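PDB 3OTX: adenosine kinase, putative from Trypanosoma brucei, which probably phosphorylates adenosine and related nucleoside analogues to their monophosphates at the expense of ATP, the single step of AMP salvage from adenosine. Local coordinates for residues K315-Y326 with P340-P347; S66-M77 with D301-S309. The protein carries 1 engineered substitution. All coordinates share one frame; numbering follows the deposited sequence.

Contact 1 of 2, residues K315-Y326 with P340-P347. With AP5 (bis(adenosine)-5'-pentaphosphate), chain C.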
# COMPACT_ATOMS: atom_id res chain seq x y z
N LYS A 315 14.65 14.06 -0.90
CA LYS A 315 15.03 14.19 0.51
C LYS A 315 15.72 12.91 0.98
O LYS A 315 15.42 11.81 0.46
CB LYS A 315 13.80 14.49 1.39
CG LYS A 315 13.03 15.74 1.03
CD LYS A 315 13.87 16.98 1.09
CE LYS A 315 13.16 18.12 0.43
NZ LYS A 315 13.99 19.34 0.41
N ASP A 316 16.64 13.03 1.95
CA ASP A 316 17.29 11.84 2.50
C ASP A 316 16.31 10.88 3.16
O ASP A 316 15.16 11.26 3.44
CB ASP A 316 18.51 12.17 3.39
CG ASP A 316 18.16 12.68 4.79
OD1 ASP A 316 19.08 13.26 5.39
OD2 ASP A 316 17.07 12.50 5.36
N LEU A 317 16.76 9.64 3.35
CA LEU A 317 15.87 8.56 3.79
C LEU A 317 15.23 8.85 5.13
O LEU A 317 14.06 8.55 5.32
CB LEU A 317 16.60 7.22 3.84
CG LEU A 317 16.92 6.61 2.47
CD1 LEU A 317 17.92 5.48 2.65
CD2 LEU A 317 15.68 6.13 1.71
N ARG A 318 15.99 9.42 6.06
CA ARG A 318 15.42 9.74 7.35
C ARG A 318 14.29 10.78 7.25
O ARG A 318 13.25 10.67 7.94
CB ARG A 318 16.52 10.20 8.29
CG ARG A 318 16.11 10.17 9.70
CD ARG A 318 17.36 10.29 10.57
NE ARG A 318 16.94 10.42 11.95
CZ ARG A 318 17.15 9.50 12.88
NH1 ARG A 318 17.82 8.39 12.58
NH2 ARG A 318 16.73 9.72 14.12
N ARG A 319 14.48 11.78 6.39
CA ARG A 319 13.45 12.79 6.12
C ARG A 319 12.20 12.18 5.46
O ARG A 319 11.10 12.66 5.70
CB ARG A 319 14.01 13.94 5.25
CG ARG A 319 13.04 15.11 5.02
CD ARG A 319 12.53 15.65 6.35
NE ARG A 319 11.60 16.76 6.23
CZ ARG A 319 10.94 17.31 7.26
NH1 ARG A 319 11.11 16.86 8.49
NH2 ARG A 319 10.11 18.33 7.05
N CYS A 320 12.40 11.18 4.61
CA CYS A 320 11.29 10.47 3.97
C CYS A 320 10.46 9.81 5.07
O CYS A 320 9.22 9.87 5.07
CB CYS A 320 11.83 9.44 2.96
SG CYS A 320 12.56 10.23 1.49
N CYS A 321 11.15 9.20 6.03
CA CYS A 321 10.48 8.62 7.21
C CYS A 321 9.73 9.66 8.06
O CYS A 321 8.58 9.45 8.45
CB CYS A 321 11.47 7.81 8.08
SG CYS A 321 12.13 6.34 7.30
N GLU A 322 10.39 10.78 8.38
CA GLU A 322 9.75 11.90 9.08
C GLU A 322 8.48 12.35 8.35
O GLU A 322 7.47 12.62 8.99
CB GLU A 322 10.74 13.07 9.29
CG GLU A 322 11.88 12.69 10.24
CD GLU A 322 13.05 13.65 10.20
OE1 GLU A 322 13.93 13.47 11.06
OE2 GLU A 322 13.07 14.57 9.34
N THR A 323 8.55 12.43 7.02
CA THR A 323 7.39 12.87 6.24
C THR A 323 6.25 11.83 6.32
O THR A 323 5.07 12.19 6.48
CB THR A 323 7.78 13.14 4.78
OG1 THR A 323 8.87 14.07 4.77
CG2 THR A 323 6.60 13.74 4.01
N GLY A 324 6.62 10.55 6.25
CA GLY A 324 5.64 9.47 6.39
C GLY A 324 5.00 9.52 7.77
O GLY A 324 3.82 9.23 7.91
N HIS A 325 5.78 9.86 8.81
CA HIS A 325 5.17 9.99 10.15
C HIS A 325 4.15 11.12 10.16
O HIS A 325 3.09 11.00 10.76
CB HIS A 325 6.20 10.25 11.23
CG HIS A 325 7.17 9.14 11.42
ND1 HIS A 325 8.37 9.33 12.08
CD2 HIS A 325 7.13 7.83 11.06
CE1 HIS A 325 9.03 8.19 12.10
NE2 HIS A 325 8.30 7.27 11.50
N TYR A 326 4.48 12.22 9.49
CA TYR A 326 3.58 13.35 9.45
C TYR A 326 2.23 12.94 8.79
O TYR A 326 1.15 13.18 9.35
CB TYR A 326 4.23 14.53 8.69
CG TYR A 326 3.18 15.54 8.35
CD1 TYR A 326 2.66 16.40 9.33
CD2 TYR A 326 2.65 15.59 7.08
CE1 TYR A 326 1.64 17.32 9.01
CE2 TYR A 326 1.63 16.48 6.75
CZ TYR A 326 1.14 17.34 7.72
OH TYR A 326 0.14 18.21 7.37
N PRO A 340 -9.33 18.06 5.46
CA PRO A 340 -8.09 18.81 5.69
C PRO A 340 -7.41 19.17 4.36
O PRO A 340 -6.75 18.32 3.75
CB PRO A 340 -7.24 17.84 6.52
CG PRO A 340 -8.22 16.88 7.12
CD PRO A 340 -9.30 16.73 6.09
N GLU A 341 -7.58 20.42 3.94
CA GLU A 341 -7.28 20.86 2.57
C GLU A 341 -5.83 20.68 2.14
O GLU A 341 -5.55 20.04 1.13
CB GLU A 341 -7.66 22.33 2.39
CG GLU A 341 -7.41 22.89 0.98
CD GLU A 341 -7.33 24.42 0.95
OE1 GLU A 341 -6.39 24.98 1.55
OE2 GLU A 341 -8.20 25.04 0.30
N LYS A 342 -4.92 21.26 2.90
CA LYS A 342 -3.52 21.33 2.52
C LYS A 342 -2.66 20.88 3.69
O LYS A 342 -3.02 21.08 4.85
CB LYS A 342 -3.12 22.75 2.09
CG LYS A 342 -3.51 23.11 0.64
CD LYS A 342 -3.31 24.61 0.38
CE LYS A 342 -3.73 25.03 -1.04
NZ LYS A 342 -3.28 26.42 -1.38
N PRO A 343 -1.51 20.27 3.39
CA PRO A 343 -0.60 19.87 4.45
C PRO A 343 0.03 21.07 5.15
O PRO A 343 0.11 22.15 4.57
CB PRO A 343 0.49 19.08 3.71
CG PRO A 343 0.26 19.27 2.26
CD PRO A 343 -1.05 19.90 2.03
N SER A 344 0.45 20.86 6.39
CA SER A 344 1.15 21.87 7.18
C SER A 344 2.59 21.42 7.44
O SER A 344 3.20 21.82 8.41
CB SER A 344 0.44 22.06 8.52
OG SER A 344 0.29 20.79 9.16
N PHE A 345 3.10 20.57 6.55
CA PHE A 345 4.42 19.97 6.69
C PHE A 345 4.87 19.74 5.27
O PHE A 345 4.11 19.23 4.44
CB PHE A 345 4.29 18.62 7.43
CG PHE A 345 5.56 17.78 7.50
CD1 PHE A 345 6.16 17.52 8.74
CD2 PHE A 345 6.11 17.19 6.36
CE1 PHE A 345 7.31 16.72 8.84
CE2 PHE A 345 7.25 16.39 6.45
CZ PHE A 345 7.86 16.16 7.69
N SER A 346 6.10 20.15 4.98
CA SER A 346 6.69 19.80 3.70
C SER A 346 8.02 19.09 3.89
O SER A 346 8.80 19.41 4.80
CB SER A 346 6.84 21.03 2.79
OG SER A 346 7.25 22.15 3.54
N PRO A 347 8.29 18.09 3.04
CA PRO A 347 9.56 17.36 3.05
C PRO A 347 10.76 18.31 3.22
O PRO A 347 11.70 18.05 3.99
CB PRO A 347 9.59 16.72 1.65
CG PRO A 347 8.16 16.56 1.26
CD PRO A 347 7.35 17.57 2.02
OXT PRO A 347 10.82 19.36 2.57
PA AP5 C . 1.93 1.47 11.86
O1A AP5 C . 0.93 1.10 12.94
O2A AP5 C . 3.29 0.82 12.02
O3A AP5 C . 1.43 1.11 10.37
PB AP5 C . 0.60 -0.20 9.92
O1B AP5 C . 0.68 -1.31 10.92
O2B AP5 C . 1.00 -0.49 8.52
O3B AP5 C . -0.86 0.44 9.96
PG AP5 C . -2.33 -0.19 10.03
O1G AP5 C . -3.21 0.85 10.63
O2G AP5 C . -2.44 -1.45 10.87
O3G AP5 C . -2.63 -0.34 8.52
PD AP5 C . -3.94 -0.91 7.76
O1D AP5 C . -5.03 -1.39 8.69
O2D AP5 C . -3.40 -1.87 6.73
O3D AP5 C . -4.50 0.44 7.08
PE AP5 C . -4.04 1.04 5.65
O1E AP5 C . -2.55 0.88 5.49
O2E AP5 C . -4.62 2.44 5.50
O5F AP5 C . 2.00 3.08 11.79
C5F AP5 C . 2.72 3.74 10.76
C4F AP5 C . 3.09 5.12 11.23
O4F AP5 C . 1.92 5.82 11.67
C3F AP5 C . 3.99 5.15 12.46
O3F AP5 C . 5.34 5.08 12.07
C2F AP5 C . 3.61 6.44 13.14
O2F AP5 C . 4.26 7.52 12.52
C1F AP5 C . 2.11 6.55 12.82
N9A AP5 C . 1.23 5.97 13.87
C8A AP5 C . 0.48 4.79 13.77
N7A AP5 C . -0.20 4.64 14.94
C5A AP5 C . 0.08 5.69 15.75
C6A AP5 C . -0.35 6.07 17.00
N6A AP5 C . -1.30 5.40 17.65
N1A AP5 C . 0.14 7.23 17.54
C2A AP5 C . 1.02 8.05 16.86
N3A AP5 C . 1.44 7.67 15.60
C4A AP5 C . 0.96 6.53 15.05
O5J AP5 C . -4.74 0.05 4.58
C5J AP5 C . -6.15 -0.05 4.53
C4J AP5 C . -6.48 -0.31 3.07
O4J AP5 C . -6.10 -1.65 2.70
C3J AP5 C . -7.98 -0.28 2.76
O3J AP5 C . -8.26 0.95 2.09
C2J AP5 C . -8.22 -1.53 1.89
O2J AP5 C . -8.99 -1.26 0.72
C1J AP5 C . -6.82 -1.94 1.53
N9B AP5 C . -6.69 -3.36 1.17
C8B AP5 C . -7.04 -4.41 1.98
N7B AP5 C . -6.81 -5.54 1.26
C5B AP5 C . -6.33 -5.21 0.02
C6B AP5 C . -5.94 -5.96 -1.08
N6B AP5 C . -6.05 -7.30 -1.16
N1B AP5 C . -5.54 -5.25 -2.18
C2B AP5 C . -5.40 -3.88 -2.22
N3B AP5 C . -5.84 -3.14 -1.14
C4B AP5 C . -6.26 -3.81 -0.03
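F345 of the C-terminal tail lies between R319 and Y326 of the helix, with the guanidinium over one face of its ring and Y326 CB over the opposite one. Its CB already sits over the centre of the Y326 ring. With CG anti to the backbone N (chi1 173°), the phenyl ring then runs back toward the helix; the two aromatic planes are nearly parallel (12°) but offset, with little ring-on-ring overlap, and Y326 CB meets the F345 centroid at 3.6 Å. One rim atom, F345 CE2, touches T323 OG1 at 3.3 Å. At the tip, F345 CZ comes within 3.2 Å of R319 NH2, facing a guanidinium turned 20° from the ring. Three acceptors near its plane fix the rotation of that guanidinium: R319 NE donates to P347 O (2.6 Å), NH2 to S346 O (2.8 Å), and NH1 to E322 OE2 in a salt bridge. Beyond the aromatic pair, S344 N gives an almost straight bond to Y326 OH (2.8 Å). K315 NZ adds a long salt bridge to the terminal OXT of P347. The arrangement is a C-terminal tail docked on the surface face of helix 317-332 of a PfkB-family kinase by aromatic packing and by hydrogen bonds from R319.

Contact 2 of 2, residues S66-M77 with D301-S309. With AP5 (bis(adenosine)-5'-pentaphosphate), chain C.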
# COMPACT_ATOMS: atom_id res chain seq x y z
N SER A 66 -5.07 -0.19 -1.14
CA SER A 66 -3.81 0.21 -0.52
C SER A 66 -3.02 1.20 -1.37
O SER A 66 -2.74 2.33 -0.92
CB SER A 66 -2.97 -1.03 -0.21
OG SER A 66 -1.73 -0.62 0.31
N GLY A 67 -2.69 0.80 -2.59
CA GLY A 67 -1.90 1.69 -3.45
C GLY A 67 -2.66 2.95 -3.82
O GLY A 67 -2.05 3.99 -4.02
N LEU A 68 -3.98 2.90 -3.95
CA LEU A 68 -4.69 4.11 -4.31
C LEU A 68 -4.66 5.09 -3.12
O LEU A 68 -4.47 6.30 -3.29
CB LEU A 68 -6.12 3.76 -4.74
CG LEU A 68 -6.93 4.92 -5.30
CD1 LEU A 68 -6.18 5.52 -6.51
CD2 LEU A 68 -8.31 4.37 -5.74
N ASN A 69 -4.80 4.57 -1.90
CA ASN A 69 -4.57 5.39 -0.71
C ASN A 69 -3.18 6.07 -0.72
O ASN A 69 -3.06 7.26 -0.44
CB ASN A 69 -4.66 4.54 0.55
CG ASN A 69 -6.06 4.06 0.84
OD1 ASN A 69 -7.08 4.65 0.40
ND2 ASN A 69 -6.13 3.03 1.66
N VAL A 70 -2.16 5.26 -1.03
CA VAL A 70 -0.77 5.74 -1.04
C VAL A 70 -0.66 6.87 -2.08
O VAL A 70 -0.09 7.93 -1.80
CB VAL A 70 0.23 4.62 -1.36
CG1 VAL A 70 1.63 5.20 -1.61
CG2 VAL A 70 0.31 3.62 -0.20
N ALA A 71 -1.23 6.61 -3.26
CA ALA A 71 -1.14 7.59 -4.34
C ALA A 71 -1.83 8.89 -3.94
O ALA A 71 -1.34 9.99 -4.22
CB ALA A 71 -1.82 7.03 -5.59
N ARG A 72 -2.98 8.79 -3.27
CA ARG A 72 -3.73 9.99 -2.92
C ARG A 72 -3.02 10.77 -1.82
O ARG A 72 -3.02 11.98 -1.87
CB ARG A 72 -5.18 9.65 -2.49
CG ARG A 72 -6.03 9.16 -3.67
CD ARG A 72 -7.35 8.55 -3.18
NE ARG A 72 -8.21 9.59 -2.69
CZ ARG A 72 -9.26 9.40 -1.90
NH1 ARG A 72 -9.57 8.17 -1.49
NH2 ARG A 72 -9.99 10.45 -1.53
N VAL A 73 -2.39 10.08 -0.86
CA VAL A 73 -1.63 10.78 0.18
C VAL A 73 -0.40 11.45 -0.43
O VAL A 73 -0.16 12.63 -0.15
CB VAL A 73 -1.23 9.83 1.30
CG1 VAL A 73 -0.26 10.54 2.28
CG2 VAL A 73 -2.51 9.36 2.05
N ALA A 74 0.30 10.74 -1.32
CA ALA A 74 1.48 11.35 -2.02
C ALA A 74 1.08 12.59 -2.82
O ALA A 74 1.71 13.64 -2.70
CB ALA A 74 2.18 10.31 -2.90
N GLN A 75 -0.03 12.48 -3.55
CA GLN A 75 -0.46 13.63 -4.36
C GLN A 75 -0.88 14.81 -3.48
O GLN A 75 -0.63 15.97 -3.80
CB GLN A 75 -1.61 13.17 -5.30
CG GLN A 75 -2.02 14.19 -6.39
CD GLN A 75 -0.93 14.41 -7.43
OE1 GLN A 75 -0.46 13.47 -8.11
NE2 GLN A 75 -0.42 15.65 -7.46
N TRP A 76 -1.52 14.52 -2.34
CA TRP A 76 -1.96 15.55 -1.40
C TRP A 76 -0.77 16.37 -0.90
O TRP A 76 -0.88 17.55 -0.60
CB TRP A 76 -2.67 14.90 -0.18
CG TRP A 76 -3.09 15.84 0.91
CD1 TRP A 76 -4.09 16.75 0.86
CD2 TRP A 76 -2.57 15.89 2.25
NE1 TRP A 76 -4.21 17.41 2.07
CE2 TRP A 76 -3.28 16.89 2.94
CE3 TRP A 76 -1.56 15.18 2.91
CZ2 TRP A 76 -3.00 17.21 4.27
CZ3 TRP A 76 -1.29 15.50 4.24
CH2 TRP A 76 -2.01 16.50 4.90
N MET A 77 0.38 15.71 -0.83
CA MET A 77 1.61 16.39 -0.38
C MET A 77 2.31 17.17 -1.48
O MET A 77 3.30 17.86 -1.20
CB MET A 77 2.60 15.37 0.16
CG MET A 77 2.24 14.79 1.51
SD MET A 77 2.18 15.99 2.85
CE MET A 77 3.93 16.40 3.04
N ASP A 301 -0.73 2.88 4.68
CA ASP A 301 -0.71 3.54 3.37
C ASP A 301 -0.37 5.02 3.51
O ASP A 301 0.31 5.60 2.64
CB ASP A 301 -2.08 3.41 2.69
CG ASP A 301 -2.45 1.97 2.41
OD1 ASP A 301 -1.53 1.13 2.24
OD2 ASP A 301 -3.66 1.66 2.31
N ALA A 302 -0.85 5.67 4.57
CA ALA A 302 -0.57 7.10 4.76
C ALA A 302 0.92 7.33 5.00
O ALA A 302 1.51 8.27 4.43
CB ALA A 302 -1.41 7.67 5.88
N PHE A 303 1.55 6.45 5.79
CA PHE A 303 3.01 6.54 5.96
C PHE A 303 3.70 6.45 4.59
O PHE A 303 4.57 7.28 4.27
CB PHE A 303 3.55 5.42 6.88
CG PHE A 303 5.06 5.38 6.92
CD1 PHE A 303 5.75 6.25 7.76
CD2 PHE A 303 5.76 4.53 6.09
CE1 PHE A 303 7.13 6.26 7.79
CE2 PHE A 303 7.16 4.54 6.10
CZ PHE A 303 7.85 5.42 6.95
N MET A 304 3.32 5.45 3.79
CA MET A 304 3.96 5.22 2.50
C MET A 304 3.74 6.41 1.56
O MET A 304 4.66 6.80 0.82
CB MET A 304 3.48 3.91 1.89
CG MET A 304 4.19 3.52 0.63
SD MET A 304 5.83 2.88 1.05
CE MET A 304 6.75 3.57 -0.29
N GLY A 305 2.54 7.00 1.57
CA GLY A 305 2.31 8.21 0.77
C GLY A 305 3.25 9.36 1.10
O GLY A 305 3.79 10.00 0.19
N GLY A 306 3.47 9.61 2.40
CA GLY A 306 4.32 10.73 2.80
C GLY A 306 5.76 10.39 2.44
O GLY A 306 6.51 11.26 1.93
N PHE A 307 6.17 9.16 2.71
CA PHE A 307 7.51 8.68 2.34
C PHE A 307 7.79 8.94 0.85
O PHE A 307 8.84 9.52 0.51
CB PHE A 307 7.64 7.19 2.70
CG PHE A 307 9.05 6.63 2.51
CD1 PHE A 307 9.90 6.50 3.58
CD2 PHE A 307 9.50 6.24 1.22
CE1 PHE A 307 11.23 6.00 3.38
CE2 PHE A 307 10.80 5.71 1.02
CZ PHE A 307 11.66 5.60 2.11
N LEU A 308 6.87 8.56 -0.02
CA LEU A 308 7.06 8.77 -1.47
C LEU A 308 7.07 10.23 -1.85
O LEU A 308 7.82 10.62 -2.75
CB LEU A 308 5.95 8.08 -2.25
CG LEU A 308 6.09 6.58 -2.36
CD1 LEU A 308 4.79 5.96 -2.95
CD2 LEU A 308 7.26 6.24 -3.24
N SER A 309 6.22 11.04 -1.20
CA SER A 309 6.19 12.48 -1.51
C SER A 309 7.52 13.18 -1.23
O SER A 309 7.90 14.11 -1.95
CB SER A 309 5.04 13.20 -0.80
OG SER A 309 5.34 13.43 0.58
PA AP5 C . 1.93 1.47 11.86
O1A AP5 C . 0.93 1.10 12.94
O2A AP5 C . 3.29 0.82 12.02
O3A AP5 C . 1.43 1.11 10.37
PB AP5 C . 0.60 -0.20 9.92
O1B AP5 C . 0.68 -1.31 10.92
O2B AP5 C . 1.00 -0.49 8.52
O3B AP5 C . -0.86 0.44 9.96
PG AP5 C . -2.33 -0.19 10.03
O1G AP5 C . -3.21 0.85 10.63
O2G AP5 C . -2.44 -1.45 10.87
O3G AP5 C . -2.63 -0.34 8.52
PD AP5 C . -3.94 -0.91 7.76
O1D AP5 C . -5.03 -1.39 8.69
O2D AP5 C . -3.40 -1.87 6.73
O3D AP5 C . -4.50 0.44 7.08
PE AP5 C . -4.04 1.04 5.65
O1E AP5 C . -2.55 0.88 5.49
O2E AP5 C . -4.62 2.44 5.50
O5F AP5 C . 2.00 3.08 11.79
C5F AP5 C . 2.72 3.74 10.76
C4F AP5 C . 3.09 5.12 11.23
O4F AP5 C . 1.92 5.82 11.67
C3F AP5 C . 3.99 5.15 12.46
O3F AP5 C . 5.34 5.08 12.07
C2F AP5 C . 3.61 6.44 13.14
O2F AP5 C . 4.26 7.52 12.52
C1F AP5 C . 2.11 6.55 12.82
N9A AP5 C . 1.23 5.97 13.87
C8A AP5 C . 0.48 4.79 13.77
N7A AP5 C . -0.20 4.64 14.94
C5A AP5 C . 0.08 5.69 15.75
C6A AP5 C . -0.35 6.07 17.00
N6A AP5 C . -1.30 5.40 17.65
N1A AP5 C . 0.14 7.23 17.54
C2A AP5 C . 1.02 8.05 16.86
N3A AP5 C . 1.44 7.67 15.60
C4A AP5 C . 0.96 6.53 15.05
O5J AP5 C . -4.74 0.05 4.58
C5J AP5 C . -6.15 -0.05 4.53
C4J AP5 C . -6.48 -0.31 3.07
O4J AP5 C . -6.10 -1.65 2.70
C3J AP5 C . -7.98 -0.28 2.76
O3J AP5 C . -8.26 0.95 2.09
C2J AP5 C . -8.22 -1.53 1.89
O2J AP5 C . -8.99 -1.26 0.72
C1J AP5 C . -6.82 -1.94 1.53
N9B AP5 C . -6.69 -3.36 1.17
C8B AP5 C . -7.04 -4.41 1.98
N7B AP5 C . -6.81 -5.54 1.26
C5B AP5 C . -6.33 -5.21 0.02
C6B AP5 C . -5.94 -5.96 -1.08
N6B AP5 C . -6.05 -7.30 -1.16
N1B AP5 C . -5.54 -5.25 -2.18
C2B AP5 C . -5.40 -3.88 -2.22
N3B AP5 C . -5.84 -3.14 -1.14
C4B AP5 C . -6.26 -3.81 -0.03
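V70 presses its two methyl groups into helix 301-309 as a knob among D301, M304, G305 and L308, CG1 meeting L308 CD1 at 3.5 Å and CG2 lying against the backbone and CB of D301. One turn on, V73 CG1 rests on G305 CA, where the lack of a side chain lets the axes approach to 7.3 Å at a crossing angle of -45°. A74 CA comes within 3.5 Å of G305 O in a CA-H...O contact, and M77 CB packs against S309 near the far end. At the ligand end the packing turns polar. The D301 carboxylate is gripped through both oxygens: S66 OG donates to OD1 (2.6 Å) from the syn side, 35° out of the carboxylate plane, while N69 ND2 meets OD2 (2.9 Å) from the anti side in a nearly straight bond. The N69 amide, turned 49° from the carboxylate, also donates to AP5 O3J (3.0 Å). S66 N reaches adenine N3B, and D301 N bonds to phosphate oxygen O1E (2.8 Å). Two donors of helix 66-76 thus fix the carboxylate rotation of D301, whose OD2 lies 3.0 Å from AP5 O5J, the ester oxygen standing where the adenosine 5' hydroxyl would be, consistent with its predicted role of proton acceptor.

The centres of the two contacts lie 11 Å apart in the large domain, whose core is the ten-stranded sheet. Contact 2 is buried and joins helix 66-76 to helix 300-311, distant in sequence; contact 1 follows it along the chain, on helix 317-332 and the C-terminal tail at the surface. Helices 300-311 and 317-332 are consecutive, and they touch where T323 CG2 meets G306 O. The tail also reaches back to the C-terminal end of segment 66-77: F345 O packs on M77 CE, and W76 NE1 makes weak, probable hydrogen bonds to P340 O and E341 O. Contact 2 borders AP5 at the adenosine in the substrate site; H325, on the helix of contact 1 but outside its interface, lies beside the other ribose, so neighbouring helices line both ends of the inhibitor.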